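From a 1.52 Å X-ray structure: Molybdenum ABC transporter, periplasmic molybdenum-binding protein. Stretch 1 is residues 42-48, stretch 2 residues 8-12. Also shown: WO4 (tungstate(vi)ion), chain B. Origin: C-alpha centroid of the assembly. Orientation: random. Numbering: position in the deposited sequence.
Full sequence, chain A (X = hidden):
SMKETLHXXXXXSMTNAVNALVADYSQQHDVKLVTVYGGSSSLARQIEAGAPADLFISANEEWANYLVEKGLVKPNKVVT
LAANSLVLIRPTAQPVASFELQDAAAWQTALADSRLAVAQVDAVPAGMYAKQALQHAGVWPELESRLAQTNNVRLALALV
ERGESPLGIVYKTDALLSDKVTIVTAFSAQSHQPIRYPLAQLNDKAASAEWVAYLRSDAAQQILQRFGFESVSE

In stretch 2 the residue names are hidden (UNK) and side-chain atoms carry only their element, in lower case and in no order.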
ATOM      1  N   SER A  42       0.787   1.695  11.449  1.00 18.54           N
ATOM      2  CA  SER A  42      -0.124   2.177  12.439  1.00 16.71           C
ATOM      3  C   SER A  42      -1.214   1.128  12.810  1.00 15.44           C
ATOM      4  O   SER A  42      -1.516   0.924  13.985  1.00 16.13           O
ATOM      5  CB  SER A  42      -0.756   3.456  11.946  1.00 21.70           C
ATOM      6  OG  SER A  42      -1.620   3.991  12.946  1.00 44.08           O
ATOM      7  N   LEU A  43      -1.733   0.448  11.778  1.00 15.49           N
ATOM      8  CA  LEU A  43      -2.746  -0.582  12.018  1.00 14.61           C
ATOM      9  C   LEU A  43      -2.182  -1.683  12.893  1.00 13.69           C
ATOM     10  O   LEU A  43      -2.814  -2.116  13.872  1.00 17.01           O
ATOM     11  CB  LEU A  43      -3.243  -1.149  10.696  1.00 17.15           C
ATOM     12  CG  LEU A  43      -3.961  -0.175   9.769  1.00 20.77           C
ATOM     13  CD1 LEU A  43      -4.244  -0.837   8.432  1.00 21.69           C
ATOM     14  CD2 LEU A  43      -5.244   0.308  10.380  1.00 19.86           C
ATOM     15  N   ALA A  44      -1.006  -2.177  12.546  1.00 15.15           N
ATOM     16  CA  ALA A  44      -0.383  -3.244  13.334  1.00 17.49           C
ATOM     17  C   ALA A  44      -0.180  -2.878  14.794  1.00 13.60           C
ATOM     18  O   ALA A  44      -0.376  -3.707  15.693  1.00 17.00           O
ATOM     19  CB  ALA A  44       0.953  -3.656  12.726  1.00 16.35           C
ATOM     20  N   ARG A  45       0.248  -1.639  15.050  1.00 15.75           N
ATOM     21  CA  ARG A  45       0.523  -1.172  16.385  1.00 14.81           C
ATOM     22  C   ARG A  45      -0.747  -1.010  17.196  1.00 15.82           C
ATOM     23  O   ARG A  45      -0.757  -1.242  18.384  1.00 18.86           O
ATOM     24  CB  ARG A  45       1.341   0.128  16.366  1.00 17.08           C
ATOM     25  CG  ARG A  45       2.743  -0.136  15.882  1.00 20.61           C
ATOM     26  CD  ARG A  45       3.507   1.118  15.580  1.00 27.75           C
ATOM     27  NE  ARG A  45       4.950   0.846  15.576  1.00 29.38           N
ATOM     28  CZ  ARG A  45       5.863   1.523  14.877  1.00 46.02           C
ATOM     29  NH1 ARG A  45       5.516   2.516  14.061  1.00 37.60           N
ATOM     30  NH2 ARG A  45       7.144   1.183  14.987  1.00 37.54           N
ATOM     31  N   GLN A  46      -1.815  -0.678  16.493  1.00 17.36           N
ATOM     32  CA  GLN A  46      -3.134  -0.614  17.117  1.00 18.40           C
ATOM     33  C   GLN A  46      -3.634  -1.977  17.538  1.00 15.61           C
ATOM     34  O   GLN A  46      -4.106  -2.165  18.672  1.00 18.87           O
ATOM     35  CB  GLN A  46      -4.115  -0.085  16.098  1.00 23.22           C
ATOM     36  CG  GLN A  46      -4.024   1.387  15.854  1.00 23.92           C
ATOM     37  CD  GLN A  46      -5.312   1.947  16.272  1.00 53.45           C
ATOM     38  OE1 GLN A  46      -6.239   2.043  15.469  1.00 34.50           O
ATOM     39  NE2 GLN A  46      -5.452   2.131  17.568  1.00 23.97           N
ATOM     40  N   ILE A  47      -3.506  -2.938  16.603  1.00 16.37           N
ATOM     41  CA  ILE A  47      -3.804  -4.345  16.937  1.00 17.32           C
ATOM     42  C   ILE A  47      -2.987  -4.854  18.150  1.00 17.67           C
ATOM     43  O   ILE A  47      -3.512  -5.491  19.052  1.00 19.21           O
ATOM     44  CB  ILE A  47      -3.589  -5.241  15.716  1.00 17.23           C
ATOM     45  CG1 ILE A  47      -4.579  -4.863  14.594  1.00 18.40           C
ATOM     46  CG2 ILE A  47      -3.695  -6.715  16.074  1.00 18.40           C
ATOM     47  CD1 ILE A  47      -4.258  -5.452  13.240  1.00 19.24           C
ATOM     48  N   GLU A  48      -1.687  -4.557  18.167  1.00 19.03           N
ATOM     49  CA  GLU A  48      -0.827  -4.924  19.300  1.00 19.80           C
ATOM     50  C   GLU A  48      -1.316  -4.336  20.612  1.00 19.24           C
ATOM     51  O   GLU A  48      -1.306  -5.006  21.614  1.00 22.92           O
ATOM     52  CB  GLU A  48       0.614  -4.505  19.038  1.00 20.46           C
ATOM     53  CG  GLU A  48       1.563  -4.787  20.196  1.00 25.43           C
ATOM     54  CD  GLU A  48       2.971  -4.297  19.918  1.00 24.70           C
ATOM     55  OE1 GLU A  48       3.115  -3.328  19.156  1.00 25.62           O
ATOM     56  OE2 GLU A  48       3.924  -4.891  20.440  1.00 27.49           O
ATOM     57  N   UNK A   8     -11.996  -5.787   9.893  1.00 17.98           N
ATOM     58  CA  UNK A   8     -10.906  -5.945   8.970  1.00 15.33           C
ATOM     59  C   UNK A   8     -10.054  -4.680   8.988  1.00 18.43           C
ATOM     60  O   UNK A   8     -10.536  -3.582   8.688  1.00 18.85           O
ATOM     61  c   UNK A   8     -12.220  -7.484   7.484  1.00 24.11           C
ATOM     62  c   UNK A   8     -13.058  -7.605   6.237  1.00 26.67           C
ATOM     63  c   UNK A   8     -10.237  -6.247   6.578  1.00 19.76           C
ATOM     64  c   UNK A   8     -11.418  -6.196   7.545  1.00 19.52           C
ATOM     65  N   UNK A   9      -8.785  -4.844   9.312  1.00 16.33           N
ATOM     66  CA  UNK A   9      -7.813  -3.748   9.299  1.00 14.27           C
ATOM     67  C   UNK A   9      -6.976  -3.925   8.058  1.00 15.09           C
ATOM     68  O   UNK A   9      -6.388  -4.988   7.887  1.00 16.52           O
ATOM     69  c   UNK A   9      -9.338  -2.882  13.363  1.00 22.84           C
ATOM     70  o   UNK A   9      -9.050  -1.348  15.190  1.00 34.82           O
ATOM     71  c   UNK A   9      -8.770  -3.502  12.251  1.00 18.14           C
ATOM     72  c   UNK A   9      -8.553  -1.972  14.068  1.00 24.05           C
ATOM     73  c   UNK A   9      -6.937  -3.848  10.553  1.00 15.09           C
ATOM     74  c   UNK A   9      -7.507  -3.194  11.797  1.00 20.53           C
ATOM     75  c   UNK A   9      -7.279  -1.663  13.643  1.00 27.52           C
ATOM     76  c   UNK A   9      -6.759  -2.266  12.517  1.00 26.18           C
ATOM     77  N   UNK A  10      -6.887  -2.936   7.166  1.00 14.04           N
ATOM     78  CA  UNK A  10      -6.184  -3.107   5.900  1.00 12.84           C
ATOM     79  C   UNK A  10      -5.403  -1.868   5.512  1.00 13.10           C
ATOM     80  O   UNK A  10      -5.901  -0.747   5.622  1.00 13.58           O
ATOM     81  c   UNK A  10      -7.148  -3.450   4.785  1.00 15.67           C
ATOM     82  N   UNK A  11      -4.196  -2.092   4.989  1.00 14.07           N
ATOM     83  CA  UNK A  11      -3.395  -1.049   4.387  1.00 13.58           C
ATOM     84  C   UNK A  11      -4.235  -0.134   3.491  1.00 14.42           C
ATOM     85  O   UNK A  11      -5.097  -0.584   2.713  1.00 14.26           O
ATOM     86  c   UNK A  11      -2.309  -1.686   3.551  1.00 14.54           C
ATOM     87  N   UNK A  12      -3.972   1.149   3.562  1.00 14.97           N
ATOM     88  CA  UNK A  12      -4.685   2.095   2.766  1.00 14.39           C
ATOM     89  C   UNK A  12      -4.704   1.778   1.276  1.00 15.19           C
ATOM     90  O   UNK A  12      -5.697   2.057   0.615  1.00 15.62           O
ATOM     91  o   UNK A  12      -4.290   3.884   4.324  1.00 18.88           O
ATOM     92  c   UNK A  12      -4.119   3.483   2.960  1.00 15.50           C
TER
HETATM   93  W   WO4 B 301       0.270   1.523   2.877  1.00 14.46           W
HETATM   94  O1  WO4 B 301      -0.279   3.426   3.228  1.00 15.60           O
HETATM   95  O2  WO4 B 301       2.133   1.289   2.066  1.00 18.95           O
HETATM   96  O3  WO4 B 301       0.208   0.476   4.647  1.00 14.10           O
HETATM   97  O4  WO4 B 301      -1.041   0.663   1.534  1.00 13.75           O

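Position 8 opens the hidden stretch, on a strand that begins earlier in the chain. Its side chain has four atoms, all carbon, and forks at the first of them: one arm stops after a single carbon, whereas the other runs to two. The side chain is buried but out of reach of the helix of residues 42-48, and the position makes no contact with that segment. Branching at the beta carbon with arms of unequal length and no heteroatom defines isoleucine, Ile8.

At position 9 a single carbon leads into a ring of six carbons, and an oxygen is attached to the ring carbon farthest from the point of attachment. The CA-to-CB bond points toward the helix, and the ring lies against the side chains of Leu43, Gln46 and Ile47. A phenol of this kind belongs to tyrosine. In Tyr9, with chi1 in the m well at -85°, atom CD2 lies 3.7 Å from Leu43 CD2 and 4.0 Å from Ile47 CG1, both apolar contacts made obliquely to the ring. Gln46 approaches differently, its OE1 standing near the ring plane at the edge, 4.3 Å from Tyr9 CE2.

Position 10 carries one side-chain carbon and nothing beyond it. The CA-to-CB bond points away from the helix, so the methyl group takes no part in the closest contact. The backbone does so instead: Leu43 CD1 approaches the backbone O of position 10 to 3.3 Å, a van der Waals contact between a methyl group and a carbonyl oxygen. A lone methyl side chain is that of alanine, Ala10.

Position 11 likewise has a lone side-chain carbon. Its CB also points away from the helix, and the same leucine methyl reaches its backbone, with Leu43 CD1 3.7 Å from the backbone N of position 11. It too is alanine. The methyl of Ala11 instead borders the tungstate, its CB lying 3.3 Å from O4 of WO4.

Position 12 lies just beyond the strand. One carbon followed by one oxygen makes a short hydroxymethyl side chain, and the position makes no contact with the helix. The residue is serine. The backbone N of Ser12 is 3.6 Å from WO4 O4, placing this end of the stretch beside the bound anion of a periplasmic molybdenum-binding protein.

Helix and strand run nearly antiparallel, at 152° between their N-to-C directions, with their axes 8.8 Å apart at closest approach. The packing is centred on Leu43 and Tyr9, whose CA atoms are 6.6 Å apart. Leu43 is the main helix residue, with CD2 against the tyrosine ring and CD1 over the backbone that follows. Ile47, one helical turn later, has a CA-to-CB bond directed sideways, yet the end of its side chain comes nearer and extends the apolar contact. No hydrogen bond links the two segments, and the 242 Å² they bury together reflects close packing of a few side chains against a ring and a short run of backbone.

Stretch 2 8-12: IYAAS
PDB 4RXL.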